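Side-chain contacts in threonine--tRNA ligase catalytic subunit (Aeropyrum pernix, PDB 3A32), which attaches threonine to tRNA(Thr) in two steps, activating the amino acid with ATP before transfer, and probably cannot deacylate mischarged seryl-tRNA(Thr) because it lacks the domain for it: residues Y96-D99 with E104-V107; I75-E80 with C112-L117; P42-S45 with I51-A54; I18-D23 with R31-F36; F182-L187 with R311-S316. All coordinates share one frame; numbering follows the deposited sequence.

Contact 1: Y96-D99 with E104-V107; sequences YLFD and EFAV
CB of F105 rests over one face of the F98 ring, 3.8 Å from its centroid, a CH-pi contact displaced toward the rim. At the edge of the same ring, CG2 of V107 touches F98 CE2 at 3.7 Å. Chi1 of F98 (61°) sets CG between the backbone N and carbonyl carbon and lays the ring over the neighbouring strand. An alanine here would be likely to bare F105 CB and V107 CG2 and open a gap beside them. On the other face of the hairpin L97 CD2 meets A106 CB at a tight 3.4 Å, while L97 CD1 lies by OE2 of E104, whose carboxylate is held by T79 and R92. Two backbone bonds fix the F98-F105 pair, F98 N to F105 O (2.8 Å) and F105 N to F98 O (2.7 Å); V107 N to Y96 O (3.0 Å) is a third. These strands form an antiparallel hairpin whose second member, 103-107, is central in a three-stranded sheet and also pairs with strand 76-78. The face bearing F98 meets the second subunit, where Y96 and F98 pack ring against ring with F98 and Y96 of that chain.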
# COMPACT_ATOMS: atom_id res chain seq x y z
N TYR A 96 1.94 20.77 11.03
CA TYR A 96 2.66 20.27 12.19
C TYR A 96 4.17 20.44 11.95
O TYR A 96 4.75 19.84 11.02
CB TYR A 96 2.28 18.81 12.47
CG TYR A 96 0.80 18.62 12.76
CD1 TYR A 96 0.16 19.35 13.77
CD2 TYR A 96 0.06 17.66 12.05
CE1 TYR A 96 -1.21 19.14 14.06
CE2 TYR A 96 -1.27 17.44 12.33
CZ TYR A 96 -1.90 18.19 13.33
OH TYR A 96 -3.25 17.97 13.59
N LEU A 97 4.80 21.29 12.75
CA LEU A 97 6.20 21.68 12.49
C LEU A 97 7.12 21.15 13.58
O LEU A 97 6.73 21.05 14.75
CB LEU A 97 6.36 23.18 12.38
CG LEU A 97 5.58 23.79 11.20
CD1 LEU A 97 5.77 25.32 11.21
CD2 LEU A 97 6.02 23.20 9.89
N PHE A 98 8.34 20.82 13.19
CA PHE A 98 9.30 20.33 14.17
C PHE A 98 10.72 20.65 13.68
O PHE A 98 10.95 21.02 12.52
CB PHE A 98 9.08 18.82 14.49
CG PHE A 98 9.22 17.90 13.28
CD1 PHE A 98 10.46 17.30 12.98
CD2 PHE A 98 8.13 17.63 12.46
CE1 PHE A 98 10.64 16.44 11.85
CE2 PHE A 98 8.27 16.77 11.30
CZ PHE A 98 9.52 16.18 11.01
N ASP A 99 11.65 20.52 14.61
CA ASP A 99 13.03 20.87 14.41
C ASP A 99 13.91 19.62 14.23
O ASP A 99 13.70 18.65 14.94
CB ASP A 99 13.49 21.57 15.69
CG ASP A 99 14.79 22.27 15.50
OD1 ASP A 99 14.73 23.34 14.84
OD2 ASP A 99 15.85 21.73 15.98
N GLU A 104 13.96 23.60 10.33
CA GLU A 104 12.52 23.41 10.41
C GLU A 104 11.98 22.40 9.36
O GLU A 104 12.28 22.52 8.15
CB GLU A 104 11.85 24.75 10.16
CG GLU A 104 10.35 24.68 10.48
CD GLU A 104 9.70 25.99 10.24
OE1 GLU A 104 9.84 26.51 9.13
OE2 GLU A 104 9.09 26.51 11.18
N PHE A 105 11.19 21.44 9.85
CA PHE A 105 10.58 20.38 9.05
C PHE A 105 9.12 20.39 9.36
O PHE A 105 8.72 20.92 10.40
CB PHE A 105 11.14 19.02 9.44
CG PHE A 105 12.40 18.63 8.68
CD1 PHE A 105 12.36 17.67 7.69
CD2 PHE A 105 13.63 19.29 8.94
CE1 PHE A 105 13.54 17.29 6.97
CE2 PHE A 105 14.81 18.96 8.23
CZ PHE A 105 14.77 17.93 7.26
N ALA A 106 8.34 19.80 8.47
CA ALA A 106 6.92 19.66 8.62
C ALA A 106 6.51 18.23 8.28
O ALA A 106 7.12 17.59 7.41
CB ALA A 106 6.21 20.62 7.65
N VAL A 107 5.46 17.75 8.94
CA VAL A 107 4.73 16.61 8.49
C VAL A 107 3.93 17.12 7.28
O VAL A 107 3.25 18.18 7.35
CB VAL A 107 3.82 16.05 9.63
CG1 VAL A 107 3.13 14.77 9.21
CG2 VAL A 107 4.68 15.81 10.90
O HOH W 1 1.32 19.12 8.72

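Contact 2: I75-E80 with C112-L117; sequences IIASTE and CPYHIL. With ZN (zinc ion), chain G.
Y114 reaches from the first turn of helix 112-126 to strand 76-78, its CB directed at the strand and its ring carrying the contact outward. Around it the side chain packs on L81, T73 and P74, and on L43 of the second subunit. Farther out, CE1 comes within 3.8 Å of A77 CB, and CZ is 3.7 Å from that same methyl. At the tip, the hydroxyl OH donates to I76 O over 2.6 Å, arriving in the carbonyl plane on a lone pair, with a C=O...donor angle of 140°. The carbonyl oxygen in turn lies at the edge of the phenol ring, in its plane. A77 CB is also close, 3.1 Å from OH. Two residues earlier, C112 SG binds the zinc ion at 2.3 Å; water 2 sits 2.0 Å from the zinc, and H166 and H310 complete its ligands. H115 lies near the site as well, hydrogen-bonded to both H166 and E138. One short helical turn therefore carries a cysteine ligand of the zinc ion and a buried phenol whose proton is given to the main chain, so that the zinc-bearing helix is tied to the edge strand by a directional bond as well as by apolar contact.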
# COMPACT_ATOMS: atom_id res chain seq x y z
N ILE A 75 6.82 11.37 3.93
CA ILE A 75 5.90 11.90 4.90
C ILE A 75 6.33 13.22 5.54
O ILE A 75 5.45 14.01 5.97
CB ILE A 75 5.51 10.78 5.89
CG1 ILE A 75 4.68 9.79 5.05
CG2 ILE A 75 4.78 11.36 7.16
CD1 ILE A 75 3.88 8.79 5.77
N ILE A 76 7.65 13.47 5.60
CA ILE A 76 8.16 14.71 6.16
C ILE A 76 8.93 15.48 5.09
O ILE A 76 9.23 14.94 4.03
CB ILE A 76 8.98 14.50 7.42
CG1 ILE A 76 10.27 13.68 7.15
CG2 ILE A 76 8.07 13.90 8.52
CD1 ILE A 76 11.39 13.72 8.35
N ALA A 77 9.16 16.76 5.33
CA ALA A 77 9.92 17.57 4.39
C ALA A 77 10.46 18.78 5.11
O ALA A 77 9.84 19.25 6.06
CB ALA A 77 9.05 18.03 3.21
N SER A 78 11.59 19.29 4.66
CA SER A 78 12.04 20.61 5.08
C SER A 78 10.94 21.55 4.73
O SER A 78 10.30 21.40 3.67
CB SER A 78 13.31 21.02 4.31
OG SER A 78 13.64 22.41 4.45
N THR A 79 10.73 22.57 5.57
CA THR A 79 9.78 23.61 5.21
C THR A 79 10.20 24.46 4.02
O THR A 79 9.37 25.23 3.48
CB THR A 79 9.40 24.51 6.38
OG1 THR A 79 10.58 24.91 7.10
CG2 THR A 79 8.41 23.78 7.30
N GLU A 80 11.45 24.34 3.57
CA GLU A 80 11.83 24.97 2.29
C GLU A 80 10.90 24.50 1.18
O GLU A 80 10.55 25.23 0.25
CB GLU A 80 13.27 24.66 1.90
CG GLU A 80 14.31 25.18 2.86
CD GLU A 80 14.21 26.68 3.09
OE1 GLU A 80 14.15 27.38 2.06
OE2 GLU A 80 14.17 27.13 4.28
N CYS A 112 1.43 17.70 -3.40
CA CYS A 112 1.74 18.54 -4.58
C CYS A 112 3.20 18.93 -4.87
O CYS A 112 3.64 18.74 -6.01
CB CYS A 112 0.87 19.84 -4.61
SG CYS A 112 -0.66 19.76 -3.60
N PRO A 113 3.89 19.59 -3.91
CA PRO A 113 5.30 19.98 -4.10
C PRO A 113 6.21 18.78 -4.35
O PRO A 113 7.13 18.87 -5.18
CB PRO A 113 5.65 20.68 -2.78
CG PRO A 113 4.31 21.19 -2.22
CD PRO A 113 3.33 20.12 -2.65
N TYR A 114 5.96 17.66 -3.66
CA TYR A 114 6.74 16.43 -3.93
C TYR A 114 6.50 15.93 -5.35
O TYR A 114 7.45 15.64 -6.06
CB TYR A 114 6.52 15.35 -2.86
CG TYR A 114 7.47 15.43 -1.63
CD1 TYR A 114 6.99 15.38 -0.32
CD2 TYR A 114 8.85 15.50 -1.79
CE1 TYR A 114 7.83 15.43 0.78
CE2 TYR A 114 9.71 15.52 -0.68
CZ TYR A 114 9.20 15.49 0.59
OH TYR A 114 10.06 15.54 1.68
N HIS A 115 5.24 15.89 -5.79
CA HIS A 115 4.89 15.42 -7.17
C HIS A 115 5.51 16.31 -8.23
O HIS A 115 5.90 15.80 -9.26
CB HIS A 115 3.36 15.35 -7.36
CG HIS A 115 2.72 14.26 -6.57
ND1 HIS A 115 1.40 13.89 -6.72
CD2 HIS A 115 3.24 13.42 -5.63
CE1 HIS A 115 1.14 12.87 -5.92
NE2 HIS A 115 2.23 12.57 -5.25
N ILE A 116 5.60 17.62 -7.95
CA ILE A 116 6.30 18.57 -8.84
C ILE A 116 7.81 18.38 -8.86
O ILE A 116 8.40 18.47 -9.91
CB ILE A 116 5.98 20.04 -8.53
CG1 ILE A 116 4.51 20.30 -8.77
CG2 ILE A 116 6.86 21.00 -9.42
CD1 ILE A 116 4.06 21.48 -7.97
N LEU A 117 8.43 18.11 -7.72
CA LEU A 117 9.84 17.77 -7.72
C LEU A 117 10.12 16.52 -8.59
O LEU A 117 11.16 16.44 -9.29
CB LEU A 117 10.38 17.58 -6.28
CG LEU A 117 10.57 18.80 -5.33
CD1 LEU A 117 11.13 18.34 -3.98
CD2 LEU A 117 11.51 19.92 -5.91
ZN ZN G . -2.23 19.01 -5.07
O HOH W 2 -3.74 17.75 -4.59

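Contact 3: P42-S45 with I51-A54; sequences PLFS and IRYA
One face of the F44 ring is covered by R52 CD, which stands 3.6 Å above the ring plane and is displaced toward the rim. This CH-pi contact measures 3.8 Å from CD to the ring centroid, and the nearest ring atom to CD is F44 CG. F44 also packs on I18. Beyond CD the guanidinium slants across the ring, its plane 37° from that of the phenyl group; NH1 approaches F44 CE2 at 3.8 Å. The cation-pi contact is off-centre, with R52 CZ 4.8 Å from the centroid of the F44 ring. A bend at the third torsion of R52 (chi3 67°) turns the guanidinium along the ring after the methylene has crossed it. Its nitrogens are gripped elsewhere: NH2 by the hydroxyl of T161, NH1 by the carboxylate of E318, and NE by E72 of the second subunit. Those bonds would fix the rotation of the flat group. Two acidic partners are likely to balance the buried positive charge. The contact joins the loop leading into helix 48-65 to the helix itself. L43 and S45 of that loop pair through their backbones with V20 and I18, while Y53 on the helix hydrogen-bonds to V71 and F139 of the second subunit.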
# COMPACT_ATOMS: atom_id res chain seq x y z
N PRO A 42 -7.52 8.62 13.49
CA PRO A 42 -8.26 7.36 13.33
C PRO A 42 -7.35 6.14 13.43
O PRO A 42 -6.32 6.04 12.76
CB PRO A 42 -8.89 7.47 11.92
CG PRO A 42 -9.01 8.92 11.67
CD PRO A 42 -7.76 9.55 12.36
N LEU A 43 -7.73 5.22 14.28
CA LEU A 43 -6.90 4.02 14.41
C LEU A 43 -7.65 2.90 13.73
O LEU A 43 -8.67 2.43 14.23
CB LEU A 43 -6.55 3.74 15.89
CG LEU A 43 -5.86 2.45 16.33
CD1 LEU A 43 -4.54 2.19 15.58
CD2 LEU A 43 -5.67 2.46 17.91
N PHE A 44 -7.18 2.51 12.56
CA PHE A 44 -7.76 1.40 11.83
C PHE A 44 -7.43 0.09 12.49
O PHE A 44 -6.29 -0.14 12.93
CB PHE A 44 -7.40 1.45 10.34
CG PHE A 44 -8.19 2.48 9.61
CD1 PHE A 44 -9.40 2.15 9.05
CD2 PHE A 44 -7.77 3.81 9.61
CE1 PHE A 44 -10.15 3.14 8.40
CE2 PHE A 44 -8.50 4.78 8.99
CZ PHE A 44 -9.71 4.45 8.38
N SER A 45 -8.44 -0.77 12.59
CA SER A 45 -8.30 -1.99 13.37
C SER A 45 -8.12 -3.23 12.42
O SER A 45 -7.66 -3.09 11.26
CB SER A 45 -9.50 -2.08 14.32
OG SER A 45 -9.48 -3.29 15.02
N ILE A 51 -9.05 -3.61 4.18
CA ILE A 51 -9.68 -2.54 3.41
C ILE A 51 -8.64 -1.50 2.94
O ILE A 51 -8.67 -1.08 1.80
CB ILE A 51 -10.82 -1.81 4.21
CG1 ILE A 51 -11.94 -2.75 4.63
CG2 ILE A 51 -11.48 -0.70 3.36
CD1 ILE A 51 -13.05 -1.99 5.26
N ARG A 52 -7.74 -1.07 3.83
CA ARG A 52 -6.72 -0.09 3.48
C ARG A 52 -5.71 -0.60 2.45
O ARG A 52 -5.39 0.12 1.51
CB ARG A 52 -6.03 0.47 4.73
CG ARG A 52 -7.04 1.44 5.47
CD ARG A 52 -6.34 2.20 6.58
NE ARG A 52 -5.35 3.14 6.05
CZ ARG A 52 -5.64 4.37 5.60
NH1 ARG A 52 -6.89 4.81 5.60
NH2 ARG A 52 -4.67 5.17 5.17
N TYR A 53 -5.23 -1.83 2.59
CA TYR A 53 -4.33 -2.38 1.58
C TYR A 53 -5.06 -2.59 0.25
O TYR A 53 -4.48 -2.33 -0.78
CB TYR A 53 -3.67 -3.66 2.04
CG TYR A 53 -2.65 -3.45 3.13
CD1 TYR A 53 -3.04 -3.46 4.47
CD2 TYR A 53 -1.30 -3.23 2.83
CE1 TYR A 53 -2.11 -3.24 5.50
CE2 TYR A 53 -0.33 -3.04 3.86
CZ TYR A 53 -0.76 -3.08 5.19
OH TYR A 53 0.12 -2.91 6.21
N ALA A 54 -6.31 -3.06 0.29
CA ALA A 54 -7.08 -3.34 -0.94
C ALA A 54 -7.32 -2.05 -1.73
O ALA A 54 -7.18 -2.00 -2.95
CB ALA A 54 -8.43 -4.04 -0.60

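Contact 4: I18-D23 with R31-F36; sequences ITVKPD and REFATF
E32 and D23 meet where a loop between helix 9-15 and the short helix 34-37 closes on itself, tied by a backbone bond at the start of the latter. The extended side chain of E32 lies alongside D23: its CD is 3.7 Å from D23 CB and its CG 3.6 Å from D23 O. The like-charged carboxylates stay 5.4 Å apart (D23 OD2 to E32 OE2), a separation likely to ease their repulsion. Cutting E32 back to alanine would take away CG and the carboxylate and is likely to leave D23 CA, CB and O without that cover. Next along the chain, F33 turns its ring toward V20, whose CG1 sits over one face, 3.8 Å from the ring centroid in a CH-pi contact. The valine torsion (chi1 180°) puts CG1 opposite the backbone N and aims it at the ring, where F33 CG is its nearest atom at 3.5 Å. F33 also packs on S24, V26 and N121 of the second subunit. A34 then brings its methyl to P22, CB to CB at 3.8 Å. T35 turns back, both its N and its OG1 bonding to E32 O. The polar tie across the contact is A34 N to P22 O, 2.8 Å long, donated in the carbonyl plane on a lone pair of that oxygen.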
# COMPACT_ATOMS: atom_id res chain seq x y z
N ILE A 18 -13.69 -1.74 11.50
CA ILE A 18 -12.87 -0.94 10.60
C ILE A 18 -11.98 -0.03 11.45
O ILE A 18 -10.79 0.17 11.15
CB ILE A 18 -13.77 -0.13 9.61
CG1 ILE A 18 -14.55 -1.10 8.68
CG2 ILE A 18 -12.94 0.90 8.82
CD1 ILE A 18 -15.48 -0.40 7.67
N THR A 19 -12.54 0.51 12.54
CA THR A 19 -11.74 1.35 13.47
C THR A 19 -11.91 0.98 14.91
O THR A 19 -12.85 0.26 15.28
CB THR A 19 -12.06 2.89 13.36
OG1 THR A 19 -13.47 3.09 13.48
CG2 THR A 19 -11.61 3.43 12.01
N VAL A 20 -10.96 1.44 15.71
CA VAL A 20 -11.10 1.50 17.16
C VAL A 20 -11.87 2.77 17.55
O VAL A 20 -11.58 3.85 17.07
CB VAL A 20 -9.69 1.48 17.86
CG1 VAL A 20 -9.87 1.55 19.41
CG2 VAL A 20 -8.89 0.23 17.46
N LYS A 21 -12.86 2.63 18.42
CA LYS A 21 -13.64 3.77 18.90
C LYS A 21 -12.79 4.59 19.89
O LYS A 21 -12.23 4.06 20.85
CB LYS A 21 -14.93 3.26 19.55
CG LYS A 21 -16.16 4.13 19.30
CD LYS A 21 -17.48 3.35 19.43
CE LYS A 21 -17.90 3.27 20.89
NZ LYS A 21 -19.31 2.73 21.13
N PRO A 22 -12.65 5.91 19.67
CA PRO A 22 -11.79 6.73 20.55
C PRO A 22 -12.18 6.67 22.01
O PRO A 22 -11.32 6.76 22.88
CB PRO A 22 -11.99 8.16 20.05
CG PRO A 22 -12.50 7.98 18.61
CD PRO A 22 -13.26 6.66 18.56
N ASP A 23 -13.47 6.55 22.27
CA ASP A 23 -13.98 6.55 23.61
C ASP A 23 -14.27 5.17 24.17
O ASP A 23 -14.84 5.10 25.24
CB ASP A 23 -15.24 7.45 23.73
CG ASP A 23 -16.35 7.06 22.78
OD1 ASP A 23 -16.10 6.56 21.67
OD2 ASP A 23 -17.52 7.29 23.12
N ARG A 31 -8.85 3.65 30.67
CA ARG A 31 -8.81 4.96 30.06
C ARG A 31 -9.30 4.72 28.63
O ARG A 31 -9.30 3.57 28.15
CB ARG A 31 -7.38 5.50 29.99
CG ARG A 31 -6.66 5.65 31.32
CD ARG A 31 -5.14 5.97 31.07
NE ARG A 31 -4.20 5.34 32.05
CZ ARG A 31 -2.88 5.23 31.88
NH1 ARG A 31 -2.32 5.72 30.77
NH2 ARG A 31 -2.10 4.65 32.80
N GLU A 32 -9.69 5.80 27.95
CA GLU A 32 -10.17 5.76 26.59
C GLU A 32 -9.03 5.59 25.60
O GLU A 32 -7.97 6.16 25.81
CB GLU A 32 -10.90 7.05 26.27
CG GLU A 32 -12.28 7.03 26.81
CD GLU A 32 -13.05 8.32 26.62
OE1 GLU A 32 -12.59 9.25 25.89
OE2 GLU A 32 -14.15 8.35 27.20
N PHE A 33 -9.25 4.84 24.52
CA PHE A 33 -8.21 4.70 23.52
C PHE A 33 -7.66 6.06 23.14
O PHE A 33 -6.45 6.18 22.99
CB PHE A 33 -8.63 3.84 22.31
CG PHE A 33 -8.61 2.35 22.59
CD1 PHE A 33 -7.46 1.59 22.36
CD2 PHE A 33 -9.73 1.71 23.15
CE1 PHE A 33 -7.42 0.24 22.66
CE2 PHE A 33 -9.70 0.38 23.46
CZ PHE A 33 -8.56 -0.37 23.21
N ALA A 34 -8.51 7.09 23.09
CA ALA A 34 -8.09 8.46 22.64
C ALA A 34 -7.09 9.14 23.55
O ALA A 34 -6.40 10.04 23.11
CB ALA A 34 -9.27 9.40 22.39
N THR A 35 -6.98 8.71 24.78
CA THR A 35 -5.98 9.30 25.65
C THR A 35 -4.58 8.67 25.50
O THR A 35 -3.67 9.00 26.29
CB THR A 35 -6.40 9.30 27.11
OG1 THR A 35 -6.14 8.01 27.67
CG2 THR A 35 -7.90 9.66 27.24
N PHE A 36 -4.41 7.78 24.49
CA PHE A 36 -3.11 7.25 24.11
C PHE A 36 -2.82 7.74 22.72
O PHE A 36 -1.67 8.05 22.39
CB PHE A 36 -3.13 5.76 24.01
CG PHE A 36 -3.28 5.04 25.30
CD1 PHE A 36 -2.16 4.63 26.01
CD2 PHE A 36 -4.54 4.67 25.76
CE1 PHE A 36 -2.30 3.88 27.19
CE2 PHE A 36 -4.69 3.97 26.94
CZ PHE A 36 -3.57 3.56 27.66

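Contact 5: F182-L187 with R311-S316; sequences FEEMKL and RALLGS
R311 leaves its strand with CG between the backbone N and the carbonyl carbon (chi1 53°), and bends at its second and third torsions carry the guanidinium toward E184. The glutamate has CG opposite its carbonyl carbon (chi1 -71°) and then runs extended, which brings OE1 to the edge of the guanidinium, near its plane. OE1 lies 3.4 Å from R311 NH1, a long salt bridge in which the carboxylate and guanidinium planes stand 56° apart. Both groups have other partners: Y68 OH bonds to E184 OE1 and also to R311 NH1, while H63 takes a further bond from NH1 and the carbonyl oxygen of D163 receives NH2. The buried charges are thus held in a polar cluster between helix 174-191 and strand 306-316, a central strand of the largely antiparallel sheet on which class II synthetases build their catalytic domain. H310, the residue before R311, is a zinc ligand. Where the strand turns its corner, L313 packs against the helix with both branches. CD1 lies 3.6 Å from E184 O and 3.9 Å from E184 CB; CD2 meets M185 N at 3.7 Å and M185 CB at 3.9 Å. The carboxylate of D163 accepts from the backbone N of L313, L314 and G315, holding the corner. F62 and H63 of helix 48-65, with V181 and V188 of helix 174-191, surround the L313 side chain.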
# COMPACT_ATOMS: atom_id res chain seq x y z
N PHE A 182 -13.37 13.09 -14.98
CA PHE A 182 -14.75 12.77 -14.70
C PHE A 182 -15.03 11.29 -14.97
O PHE A 182 -15.70 10.64 -14.16
CB PHE A 182 -15.77 13.63 -15.49
CG PHE A 182 -17.19 13.11 -15.37
CD1 PHE A 182 -17.98 13.45 -14.28
CD2 PHE A 182 -17.71 12.24 -16.31
CE1 PHE A 182 -19.30 12.95 -14.15
CE2 PHE A 182 -19.01 11.73 -16.17
CZ PHE A 182 -19.80 12.09 -15.08
N GLU A 183 -14.54 10.77 -16.10
CA GLU A 183 -14.83 9.37 -16.47
C GLU A 183 -14.18 8.39 -15.47
O GLU A 183 -14.73 7.37 -15.15
CB GLU A 183 -14.39 9.05 -17.91
CG GLU A 183 -15.22 9.72 -19.00
CD GLU A 183 -16.61 9.07 -19.26
OE1 GLU A 183 -17.39 8.88 -18.32
OE2 GLU A 183 -16.93 8.75 -20.42
N GLU A 184 -13.00 8.75 -14.97
CA GLU A 184 -12.36 7.98 -13.92
C GLU A 184 -13.19 7.93 -12.63
O GLU A 184 -13.36 6.88 -12.04
CB GLU A 184 -10.96 8.58 -13.67
CG GLU A 184 -10.03 8.28 -14.82
CD GLU A 184 -8.81 9.13 -14.88
OE1 GLU A 184 -8.51 9.91 -13.95
OE2 GLU A 184 -8.11 8.99 -15.89
N MET A 185 -13.71 9.08 -12.21
CA MET A 185 -14.52 9.19 -11.00
C MET A 185 -15.75 8.28 -11.09
O MET A 185 -16.07 7.53 -10.15
CB MET A 185 -14.90 10.67 -10.77
CG MET A 185 -15.83 10.92 -9.54
SD MET A 185 -17.55 10.47 -9.90
CE MET A 185 -17.92 11.31 -11.46
N LYS A 186 -16.43 8.33 -12.24
CA LYS A 186 -17.60 7.50 -12.49
C LYS A 186 -17.32 5.98 -12.44
O LYS A 186 -18.09 5.21 -11.81
CB LYS A 186 -18.19 7.92 -13.83
CG LYS A 186 -19.38 7.09 -14.30
CD LYS A 186 -20.08 7.87 -15.34
CE LYS A 186 -21.46 7.30 -15.67
NZ LYS A 186 -21.44 5.85 -16.11
N LEU A 187 -16.25 5.54 -13.12
CA LEU A 187 -15.78 4.14 -13.06
C LEU A 187 -15.49 3.64 -11.62
O LEU A 187 -15.89 2.52 -11.27
CB LEU A 187 -14.51 3.96 -13.92
CG LEU A 187 -14.59 4.05 -15.46
CD1 LEU A 187 -13.19 4.19 -16.08
CD2 LEU A 187 -15.33 2.86 -16.04
N ARG A 311 -6.12 16.89 -8.66
CA ARG A 311 -7.41 16.21 -8.77
C ARG A 311 -7.51 15.03 -7.82
O ARG A 311 -6.54 14.34 -7.61
CB ARG A 311 -7.69 15.77 -10.22
CG ARG A 311 -6.61 14.92 -10.93
CD ARG A 311 -6.97 13.43 -11.02
NE ARG A 311 -6.87 12.65 -9.77
CZ ARG A 311 -7.15 11.35 -9.67
NH1 ARG A 311 -7.54 10.65 -10.75
NH2 ARG A 311 -7.03 10.73 -8.50
N ALA A 312 -8.68 14.81 -7.21
CA ALA A 312 -8.95 13.54 -6.54
C ALA A 312 -10.31 13.09 -7.04
O ALA A 312 -11.10 13.93 -7.41
CB ALA A 312 -8.94 13.71 -5.01
N LEU A 313 -10.62 11.80 -6.98
CA LEU A 313 -11.94 11.27 -7.32
C LEU A 313 -12.80 11.15 -6.09
O LEU A 313 -13.93 11.58 -6.11
CB LEU A 313 -11.88 9.92 -8.06
CG LEU A 313 -10.87 9.75 -9.21
CD1 LEU A 313 -10.95 8.34 -9.79
CD2 LEU A 313 -11.03 10.78 -10.35
N LEU A 314 -12.28 10.55 -5.03
CA LEU A 314 -12.98 10.36 -3.76
C LEU A 314 -12.72 11.56 -2.86
O LEU A 314 -13.64 12.06 -2.23
CB LEU A 314 -12.47 9.08 -3.07
CG LEU A 314 -12.45 7.77 -3.87
CD1 LEU A 314 -11.95 6.54 -3.05
CD2 LEU A 314 -13.82 7.51 -4.49
N GLY A 315 -11.46 12.02 -2.81
CA GLY A 315 -11.08 13.14 -1.92
C GLY A 315 -10.36 12.59 -0.71
O GLY A 315 -9.42 11.84 -0.87
N SER A 316 -10.80 12.92 0.50
CA SER A 316 -10.36 12.19 1.66
C SER A 316 -11.03 10.81 1.62
O SER A 316 -12.24 10.71 1.53
CB SER A 316 -10.73 12.93 2.93
OG SER A 316 -10.57 12.12 4.08

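Contacts 1 and 2 share a three-stranded sheet: A106 N bonds to A77 O and E104 OE1 to T79 OG1, so strand 103-107 lies between strands 96-100 and 76-78. Contacts 3 and 4 join likewise through the backbone, L43 with V20 and S45 with I18. Contact 5 stands apart, touching none of the others and, unlike them, no second subunit. Contacts 1, 2, 3 and 5 are buried, whereas contact 4 is partly open, its exposed P22 and D23 beside a buried V20-F33 pair. Backbone pairing dominates contact 1, a single phenol bond contact 2, arginine over a ring contact 3, one backbone bond with valine over a phenylalanine ring contact 4, and a salt bridge with leucine packing contact 5.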